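Local coordinates for protein NAD dependent epimerase/dehydratase family (uncultured archaeon MedDCM-OCT-S05-C57, PDB 5Y1F) that binds NAD+ and probably catalyses the NAD+-dependent oxidation of L-threonine at its C3 hydroxyl, as a monomeric member of the epimerase/dehydratase family, at residues A[185-193]-A[201-210]; A[212-222]-A[274-285]. One frame throughout, in Å; residues are numbered along the deposited sequence.

Contact 1 (A[185-193]-A[201-210]); sequences GLISWKHKP and AVEMYFDAVE. With NAD (nicotinamide-adenine-dinucleotide), chain B.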
# COMPACT_ATOMS: atom_id res chain seq x y z
N GLY A 185 2.78 -6.84 2.19
CA GLY A 185 3.67 -5.94 2.91
C GLY A 185 4.64 -5.29 1.95
O GLY A 185 5.28 -6.02 1.19
N LEU A 186 4.86 -3.99 2.03
CA LEU A 186 5.70 -3.28 1.05
C LEU A 186 6.98 -2.83 1.72
O LEU A 186 6.98 -2.28 2.82
CB LEU A 186 4.97 -2.12 0.40
CG LEU A 186 3.68 -2.48 -0.31
CD1 LEU A 186 3.07 -1.28 -0.97
CD2 LEU A 186 3.86 -3.60 -1.29
N ILE A 187 8.09 -2.97 0.99
CA ILE A 187 9.42 -2.66 1.51
C ILE A 187 10.04 -1.58 0.65
O ILE A 187 10.00 -1.66 -0.58
CB ILE A 187 10.30 -3.92 1.49
CG1 ILE A 187 9.72 -4.97 2.46
CG2 ILE A 187 11.73 -3.62 1.83
CD1 ILE A 187 10.26 -6.38 2.27
N SER A 188 10.56 -0.54 1.28
CA SER A 188 11.17 0.58 0.59
C SER A 188 12.20 1.21 1.51
O SER A 188 12.13 1.01 2.73
CB SER A 188 10.11 1.62 0.21
OG SER A 188 9.57 2.20 1.39
N TRP A 189 13.08 2.01 0.90
CA TRP A 189 14.09 2.79 1.67
C TRP A 189 13.85 4.26 1.61
O TRP A 189 14.42 4.97 2.45
CB TRP A 189 15.49 2.45 1.23
CG TRP A 189 15.74 2.71 -0.23
CD1 TRP A 189 15.57 1.86 -1.26
CD2 TRP A 189 16.12 3.96 -0.80
NE1 TRP A 189 15.82 2.49 -2.44
CE2 TRP A 189 16.12 3.80 -2.19
CE3 TRP A 189 16.42 5.21 -0.25
CZ2 TRP A 189 16.50 4.85 -3.07
CZ3 TRP A 189 16.76 6.26 -1.11
CH2 TRP A 189 16.78 6.06 -2.51
N LYS A 190 13.05 4.77 0.72
CA LYS A 190 12.89 6.23 0.60
C LYS A 190 12.08 6.88 1.69
O LYS A 190 12.16 8.09 1.89
CB LYS A 190 12.26 6.62 -0.72
CG LYS A 190 13.20 6.51 -1.89
CD LYS A 190 12.57 7.11 -3.13
CE LYS A 190 13.59 7.25 -4.22
NZ LYS A 190 12.94 7.79 -5.45
N HIS A 191 11.29 6.11 2.42
CA HIS A 191 10.50 6.61 3.53
C HIS A 191 10.94 5.92 4.82
O HIS A 191 11.27 4.73 4.82
CB HIS A 191 9.06 6.27 3.20
CG HIS A 191 8.07 6.94 4.10
ND1 HIS A 191 7.53 8.17 3.86
CD2 HIS A 191 7.40 6.43 5.16
CE1 HIS A 191 6.64 8.45 4.79
NE2 HIS A 191 6.50 7.39 5.56
N LYS A 192 11.02 6.68 5.91
CA LYS A 192 11.32 6.09 7.20
C LYS A 192 10.22 5.12 7.60
O LYS A 192 9.01 5.36 7.32
CB LYS A 192 11.50 7.15 8.31
CG LYS A 192 12.60 8.18 8.09
CD LYS A 192 13.94 7.53 7.91
CE LYS A 192 14.63 7.20 9.23
NZ LYS A 192 16.10 6.94 9.06
N PRO A 193 10.61 4.02 8.25
CA PRO A 193 9.56 3.10 8.66
C PRO A 193 8.58 3.67 9.66
O PRO A 193 8.97 4.43 10.54
CB PRO A 193 10.32 1.91 9.25
CG PRO A 193 11.69 2.42 9.57
CD PRO A 193 11.96 3.56 8.62
N ALA A 201 10.31 -5.69 8.26
CA ALA A 201 11.23 -5.97 7.17
C ALA A 201 12.00 -4.68 6.81
O ALA A 201 13.28 -4.67 6.82
CB ALA A 201 10.50 -6.59 5.99
N VAL A 202 11.33 -3.56 6.72
CA VAL A 202 11.99 -2.31 6.45
C VAL A 202 12.95 -1.97 7.58
O VAL A 202 14.11 -1.61 7.33
CB VAL A 202 10.98 -1.18 6.18
CG1 VAL A 202 11.66 0.15 6.06
CG2 VAL A 202 10.22 -1.46 4.90
N GLU A 203 12.47 -2.03 8.81
CA GLU A 203 13.31 -1.68 9.96
C GLU A 203 14.54 -2.53 10.06
O GLU A 203 15.63 -2.05 10.42
CB GLU A 203 12.53 -1.77 11.26
CG GLU A 203 11.39 -0.78 11.40
CD GLU A 203 10.59 -0.92 12.69
OE1 GLU A 203 9.65 -0.11 12.85
OE2 GLU A 203 10.90 -1.83 13.49
N MET A 204 14.45 -3.78 9.68
CA MET A 204 15.57 -4.69 9.80
C MET A 204 16.66 -4.14 8.87
O MET A 204 17.85 -4.13 9.24
CB MET A 204 15.18 -6.12 9.40
CG MET A 204 16.21 -7.10 9.80
SD MET A 204 15.82 -8.80 9.31
CE MET A 204 14.58 -9.22 10.54
N TYR A 205 16.31 -3.76 7.63
CA TYR A 205 17.31 -3.19 6.75
C TYR A 205 17.93 -1.90 7.34
O TYR A 205 19.16 -1.73 7.31
CB TYR A 205 16.69 -2.87 5.38
CG TYR A 205 16.45 -4.02 4.47
CD1 TYR A 205 17.50 -4.63 3.80
CD2 TYR A 205 15.17 -4.52 4.23
CE1 TYR A 205 17.29 -5.63 2.83
CE2 TYR A 205 14.96 -5.56 3.36
CZ TYR A 205 16.01 -6.07 2.61
OH TYR A 205 15.78 -7.07 1.71
N PHE A 206 17.07 -0.98 7.72
CA PHE A 206 17.56 0.30 8.23
C PHE A 206 18.51 0.10 9.40
O PHE A 206 19.61 0.69 9.44
CB PHE A 206 16.41 1.21 8.67
CG PHE A 206 15.79 2.05 7.57
CD1 PHE A 206 14.99 1.50 6.58
CD2 PHE A 206 15.95 3.42 7.57
CE1 PHE A 206 14.37 2.31 5.61
CE2 PHE A 206 15.28 4.22 6.64
CZ PHE A 206 14.51 3.67 5.65
N ASP A 207 18.10 -0.67 10.39
CA ASP A 207 18.89 -0.84 11.60
C ASP A 207 20.12 -1.70 11.39
O ASP A 207 21.21 -1.40 11.95
CB ASP A 207 18.02 -1.40 12.72
CG ASP A 207 17.11 -0.39 13.33
OD1 ASP A 207 16.95 0.77 12.83
OD2 ASP A 207 16.51 -0.71 14.37
N ALA A 208 20.05 -2.70 10.53
CA ALA A 208 21.24 -3.43 10.16
C ALA A 208 22.32 -2.52 9.64
O ALA A 208 23.47 -2.61 10.10
CB ALA A 208 20.94 -4.51 9.16
N VAL A 209 21.97 -1.65 8.73
CA VAL A 209 22.97 -0.79 8.10
C VAL A 209 23.37 0.31 9.05
O VAL A 209 24.59 0.61 9.16
CB VAL A 209 22.43 -0.22 6.78
CG1 VAL A 209 23.33 0.90 6.26
CG2 VAL A 209 22.24 -1.29 5.74
N GLU A 210 22.44 0.90 9.79
CA GLU A 210 22.76 2.04 10.66
C GLU A 210 23.61 1.65 11.87
O GLU A 210 24.47 2.43 12.31
CB GLU A 210 21.50 2.72 11.16
CG GLU A 210 20.95 3.81 10.26
CD GLU A 210 19.73 4.49 10.85
OE1 GLU A 210 19.84 5.00 11.99
OE2 GLU A 210 18.67 4.52 10.18
PA NAD B . 1.11 5.57 5.11
O1A NAD B . 2.63 5.62 4.90
O2A NAD B . 0.60 5.57 6.57
O5B NAD B . 0.50 6.84 4.30
C5B NAD B . -0.84 7.24 4.53
C4B NAD B . -0.89 8.74 4.48
O4B NAD B . -2.26 9.02 4.81
C3B NAD B . -0.03 9.42 5.53
O3B NAD B . 0.86 10.29 4.88
C2B NAD B . -1.04 10.16 6.42
O2B NAD B . -0.65 11.47 6.85
C1B NAD B . -2.26 10.24 5.52
N9A NAD B . -3.49 10.39 6.32
C8A NAD B . -3.78 9.79 7.50
N7A NAD B . -4.93 10.23 7.98
C5A NAD B . -5.36 11.15 7.11
C6A NAD B . -6.53 12.04 7.04
N6A NAD B . -7.47 12.03 8.01
N1A NAD B . -6.65 12.82 5.98
C2A NAD B . -5.71 12.87 5.05
N3A NAD B . -4.63 12.09 5.03
C4A NAD B . -4.43 11.24 6.03
O3 NAD B . 0.43 4.34 4.36
PN NAD B . 0.99 3.56 3.06
O1N NAD B . 1.64 4.55 2.08
O2N NAD B . 1.86 2.40 3.51
O5D NAD B . -0.39 2.99 2.44
C5D NAD B . -1.07 3.72 1.47
C4D NAD B . -2.28 2.86 1.08
O4D NAD B . -1.83 1.53 0.70
C3D NAD B . -3.28 2.70 2.20
O3D NAD B . -4.60 2.51 1.61
C2D NAD B . -2.89 1.34 2.81
O2D NAD B . -4.01 0.72 3.47
C1D NAD B . -2.46 0.57 1.54
N1N NAD B . -1.54 -0.54 1.85
C2N NAD B . -0.23 -0.36 2.20
C3N NAD B . 0.58 -1.43 2.49
C7N NAD B . 2.06 -1.28 2.84
O7N NAD B . 2.68 -2.26 3.14
N7N NAD B . 2.64 -0.10 2.77
C4N NAD B . 0.06 -2.71 2.43
C5N NAD B . -1.27 -2.89 2.12
C6N NAD B . -2.05 -1.78 1.84

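Contact 2 (A[212-222]-A[274-285]); sequences GKYECFVNRNT and DFNCLYKPDYRQ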
# COMPACT_ATOMS: atom_id res chain seq x y z
N GLY A 212 24.08 -2.00 13.07
CA GLY A 212 24.53 -3.35 13.19
C GLY A 212 23.71 -4.16 14.20
O GLY A 212 24.16 -5.21 14.65
N LYS A 213 22.52 -3.70 14.52
CA LYS A 213 21.65 -4.44 15.45
C LYS A 213 20.22 -4.11 15.14
O LYS A 213 19.90 -2.97 14.87
CB LYS A 213 21.93 -4.02 16.90
CG LYS A 213 23.28 -4.45 17.43
CD LYS A 213 23.29 -4.41 18.96
CE LYS A 213 24.66 -4.75 19.53
NZ LYS A 213 25.22 -6.03 18.99
N TYR A 214 19.32 -5.04 15.43
CA TYR A 214 17.90 -4.81 15.28
C TYR A 214 17.16 -5.63 16.32
O TYR A 214 17.53 -6.78 16.56
CB TYR A 214 17.42 -5.23 13.89
CG TYR A 214 15.95 -4.98 13.67
CD1 TYR A 214 15.10 -6.02 13.20
CD2 TYR A 214 15.38 -3.75 13.93
CE1 TYR A 214 13.77 -5.80 13.03
CE2 TYR A 214 14.01 -3.56 13.79
CZ TYR A 214 13.24 -4.61 13.36
OH TYR A 214 11.85 -4.46 13.25
N GLU A 215 16.13 -5.04 16.90
CA GLU A 215 15.18 -5.76 17.75
C GLU A 215 13.86 -5.87 16.98
O GLU A 215 13.18 -4.88 16.76
CB GLU A 215 14.93 -4.99 19.06
CG GLU A 215 16.14 -4.86 19.96
CD GLU A 215 15.78 -5.05 21.43
OE1 GLU A 215 16.49 -5.81 22.11
OE2 GLU A 215 14.70 -4.55 21.86
N CYS A 216 13.61 -7.08 16.52
CA CYS A 216 12.48 -7.39 15.66
C CYS A 216 11.23 -7.54 16.52
O CYS A 216 11.28 -8.27 17.54
CB CYS A 216 12.79 -8.64 14.86
SG CYS A 216 11.56 -9.00 13.62
N PHE A 217 10.13 -6.93 16.15
CA PHE A 217 8.87 -6.95 16.93
C PHE A 217 7.93 -8.10 16.56
O PHE A 217 6.81 -8.13 17.07
CB PHE A 217 8.17 -5.57 16.86
CG PHE A 217 7.78 -5.16 15.46
CD1 PHE A 217 6.67 -5.67 14.88
CD2 PHE A 217 8.51 -4.20 14.77
CE1 PHE A 217 6.23 -5.25 13.63
CE2 PHE A 217 8.05 -3.73 13.56
CZ PHE A 217 6.95 -4.29 12.95
N VAL A 218 8.36 -9.00 15.70
CA VAL A 218 7.67 -10.25 15.46
C VAL A 218 8.69 -11.37 15.71
O VAL A 218 9.90 -11.17 15.67
CB VAL A 218 7.06 -10.33 14.04
CG1 VAL A 218 6.00 -9.27 13.83
CG2 VAL A 218 8.10 -10.29 12.95
N ASN A 219 8.18 -12.60 15.92
CA ASN A 219 9.05 -13.74 16.14
C ASN A 219 9.74 -14.16 14.84
O ASN A 219 9.32 -13.75 13.73
CB ASN A 219 8.30 -14.89 16.87
CG ASN A 219 7.27 -15.59 16.02
OD1 ASN A 219 6.13 -15.85 16.52
ND2 ASN A 219 7.65 -16.00 14.88
N ARG A 220 10.78 -14.95 14.95
CA ARG A 220 11.68 -15.20 13.85
C ARG A 220 11.04 -15.98 12.70
O ARG A 220 11.54 -16.00 11.60
CB ARG A 220 12.97 -15.90 14.28
CG ARG A 220 12.79 -17.30 14.85
CD ARG A 220 14.10 -18.03 15.07
NE ARG A 220 14.99 -17.32 15.94
CZ ARG A 220 16.19 -16.82 15.61
NH1 ARG A 220 16.73 -17.07 14.41
NH2 ARG A 220 16.85 -16.16 16.51
N ASN A 221 9.98 -16.73 12.98
CA ASN A 221 9.33 -17.49 11.93
C ASN A 221 8.20 -16.74 11.24
O ASN A 221 7.66 -17.29 10.26
CB ASN A 221 8.81 -18.81 12.47
CG ASN A 221 7.78 -18.62 13.53
OD1 ASN A 221 8.11 -18.36 14.68
ND2 ASN A 221 6.52 -18.67 13.14
N THR A 222 7.89 -15.51 11.66
CA THR A 222 6.76 -14.76 11.09
C THR A 222 6.98 -14.63 9.60
O THR A 222 8.06 -14.23 9.16
CB THR A 222 6.66 -13.39 11.74
OG1 THR A 222 6.53 -13.56 13.16
CG2 THR A 222 5.47 -12.61 11.19
N ASP A 274 27.13 -7.06 8.56
CA ASP A 274 27.21 -7.72 9.85
C ASP A 274 26.15 -7.12 10.75
O ASP A 274 26.16 -5.93 10.97
CB ASP A 274 28.58 -7.45 10.48
CG ASP A 274 28.80 -8.26 11.73
OD1 ASP A 274 28.67 -9.50 11.67
OD2 ASP A 274 29.10 -7.65 12.79
N PHE A 275 25.28 -7.94 11.35
CA PHE A 275 24.37 -7.35 12.39
C PHE A 275 23.77 -8.36 13.35
O PHE A 275 23.73 -9.51 13.04
CB PHE A 275 23.26 -6.38 11.81
CG PHE A 275 21.98 -7.08 11.35
CD1 PHE A 275 20.77 -6.82 11.93
CD2 PHE A 275 22.03 -7.96 10.31
CE1 PHE A 275 19.59 -7.45 11.45
CE2 PHE A 275 20.90 -8.62 9.86
CZ PHE A 275 19.67 -8.36 10.42
N ASN A 276 23.45 -7.88 14.55
CA ASN A 276 22.85 -8.68 15.62
C ASN A 276 21.32 -8.50 15.57
O ASN A 276 20.82 -7.40 15.77
CB ASN A 276 23.40 -8.19 16.97
CG ASN A 276 22.97 -9.05 18.14
OD1 ASN A 276 23.04 -10.27 18.08
ND2 ASN A 276 22.55 -8.41 19.23
N CYS A 277 20.59 -9.58 15.31
CA CYS A 277 19.12 -9.51 15.29
C CYS A 277 18.54 -10.23 16.49
O CYS A 277 18.80 -11.42 16.65
CB CYS A 277 18.59 -10.13 14.02
SG CYS A 277 16.92 -9.66 13.64
N LEU A 278 17.78 -9.55 17.30
CA LEU A 278 17.11 -10.14 18.47
C LEU A 278 15.62 -10.08 18.20
O LEU A 278 15.12 -9.11 17.60
CB LEU A 278 17.40 -9.34 19.73
CG LEU A 278 18.87 -9.41 20.18
CD1 LEU A 278 19.01 -8.58 21.46
CD2 LEU A 278 19.33 -10.85 20.38
N TYR A 279 14.88 -11.05 18.71
CA TYR A 279 13.45 -11.15 18.44
C TYR A 279 12.68 -10.93 19.74
O TYR A 279 12.84 -11.74 20.70
CB TYR A 279 13.16 -12.52 17.83
CG TYR A 279 13.77 -12.69 16.45
CD1 TYR A 279 13.09 -12.25 15.32
CD2 TYR A 279 15.08 -13.14 16.26
CE1 TYR A 279 13.68 -12.28 14.07
CE2 TYR A 279 15.63 -13.28 15.01
CZ TYR A 279 14.94 -12.78 13.92
OH TYR A 279 15.46 -12.85 12.65
N LYS A 280 11.89 -9.88 19.78
CA LYS A 280 11.11 -9.46 20.94
C LYS A 280 9.71 -9.08 20.49
O LYS A 280 9.40 -7.90 20.21
CB LYS A 280 11.78 -8.26 21.63
CG LYS A 280 13.12 -8.64 22.24
CD LYS A 280 13.06 -8.45 23.75
CE LYS A 280 13.19 -6.99 24.14
NZ LYS A 280 14.01 -6.84 25.37
N PRO A 281 8.83 -10.04 20.35
CA PRO A 281 7.51 -9.76 19.76
C PRO A 281 6.68 -8.82 20.59
O PRO A 281 6.78 -8.80 21.84
CB PRO A 281 6.86 -11.13 19.66
CG PRO A 281 8.03 -12.07 19.61
CD PRO A 281 9.03 -11.48 20.54
N ASP A 282 5.83 -8.06 19.92
CA ASP A 282 4.84 -7.21 20.60
C ASP A 282 3.44 -7.42 20.01
O ASP A 282 3.20 -8.40 19.34
CB ASP A 282 5.29 -5.75 20.70
CG ASP A 282 5.30 -4.99 19.39
OD1 ASP A 282 5.87 -3.89 19.41
OD2 ASP A 282 4.69 -5.40 18.37
N TYR A 283 2.52 -6.50 20.29
CA TYR A 283 1.15 -6.63 19.87
C TYR A 283 1.02 -6.84 18.35
O TYR A 283 0.03 -7.41 17.87
CB TYR A 283 0.30 -5.42 20.29
CG TYR A 283 0.59 -4.14 19.51
CD1 TYR A 283 -0.27 -3.72 18.50
CD2 TYR A 283 1.71 -3.39 19.74
CE1 TYR A 283 -0.03 -2.56 17.78
CE2 TYR A 283 2.00 -2.27 18.97
CZ TYR A 283 1.12 -1.87 17.98
OH TYR A 283 1.40 -0.71 17.22
N ARG A 284 1.98 -6.40 17.57
CA ARG A 284 1.90 -6.56 16.14
C ARG A 284 1.95 -8.01 15.71
O ARG A 284 1.46 -8.35 14.64
CB ARG A 284 2.92 -5.69 15.44
CG ARG A 284 2.58 -4.20 15.59
CD ARG A 284 3.66 -3.23 15.21
NE ARG A 284 4.69 -3.19 16.22
CZ ARG A 284 5.75 -2.40 16.18
NH1 ARG A 284 6.60 -2.46 17.18
NH2 ARG A 284 5.91 -1.55 15.20
N GLN A 285 2.56 -8.86 16.55
CA GLN A 285 2.52 -10.31 16.29
C GLN A 285 1.12 -10.83 16.17
O GLN A 285 0.83 -11.71 15.35
CB GLN A 285 3.20 -11.07 17.42
CG GLN A 285 3.38 -12.56 17.15
CD GLN A 285 4.40 -12.80 16.12
OE1 GLN A 285 4.17 -13.32 15.02
NE2 GLN A 285 5.55 -12.36 16.43
O HOH W 1 18.70 -14.16 17.54

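Contact 1 (A[185-193]-A[201-210])
Pro193 sets its CD over the centre of the Phe206 face, 3.8 Å from the centroid of the Phe206 ring and only 8° off the normal, a CH-pi contact. The same ring is bordered by backbone oxygens of the loop: Ser188 O lies at its edge, where the ring hydrogens are weakly positive, while Trp189 O and His191 O approach Phe206 CZ obliquely, each at 3.5 Å. The loop therefore curls around the phenyl group.

Val202 packs beside it with both methyls. CG1, anti to the backbone N (chi1 173°), reaches Ser188 O at 3.5 Å and also meets Pro193 CB; CG2 presses on the backbone of Ile187, 3.7 Å from its CA. Ile187 spreads its two branches over the start of the helix segment, CD1 against Ala201 CB at 3.7 Å and CG2 beside Tyr205 CE2 (4.1 Å); the Tyr205 hydroxyl bonds to Thr316. This part is close, apolar side chains packed against one another and against the loop carbonyls, though Ser188 N is buried without a partner.

Toward solvent the fit slackens. Lys192, bent at chi2 and chi3, passes the Phe206 edge, and its NZ stops 3.7 Å from Glu210 OE2, a long salt bridge.

On the cofactor side, Leu186 N donates to the nicotinamide carboxamide oxygen O7N at 3.0 Å, and Leu186 O and Ser188 OG both engage Gln30. A strand end that holds the nicotinamide amide while its following loop packs on the next helix belongs to the Rossmann-fold NAD site of this family.

Contact 2 (A[212-222]-A[274-285])
This is a two-stranded parallel sheet, separate from the large central sheet, continued past the strands by a backbone bond and flanked there by side chains. Strands 213-216 and 276-279 run 15° apart and exchange backbone bonds in regular parallel order: Asn276 N to Gly212 O, Tyr214 N to Asn276 O, Leu278 N to Tyr214 O, Cys216 N to Leu278 O and Lys280 N to Cys216 O. Asp282 N then donates to Phe217 O, carrying the pairing past the strands.

Beyond that point Arg284 lies flat on Phe217. Its CZ sits 3.5 Å from the centroid of the Phe217 ring, with the guanidinium and ring planes 4° apart, so the stack is also a cation-pi contact. Asp282 fixes the rotation of the guanidinium side-on: Arg284 NH1 reaches Asp282 OD1 at 2.7 Å, and NE takes the syn lone pair of OD2. Asp282 OD2 also accepts from Arg284 N at 3.0 Å, a capping bond at the turn into the helix.

Arg220 covers Tyr279 differently. Its CB rests over the ring, 3.6 Å from the Tyr279 centroid, and the chain bends at chi3 to bring NH2 within 3.5 Å of Tyr279 CE2. The guanidinium turns 55° to that ring; NH1 forms a salt bridge with Glu263, and NH2 bonds weakly to a water that donates to Cys277 O. Cys277 SG meets the Tyr214 edge, 4.1 Å from CD1.

With both a carboxylate and an aromatic face against it, the Arg284 guanidinium probably stays charged, and its orientation is set by bonds in its plane and stacking across it.

Following the chain from the N terminus, strand 178-187 of the central sheet runs out into loop 188-193, and contact 1 closes the short return to helix 199-211, with seven residues between its segments. That helix passes through Gly212 into strand 213-216, where contact 2 opens. Its loop is far longer, 51 residues that include strand 223-228, which pairs with strand 178-187, and helix 262-270. The two loops are in series and neither encloses the other. Glu203 OE2 and Tyr214 OH are 2.8 Å apart, a probable hydrogen bond, tying helix 199-211, which packs on the cofactor-side strand, to the two-stranded sheet.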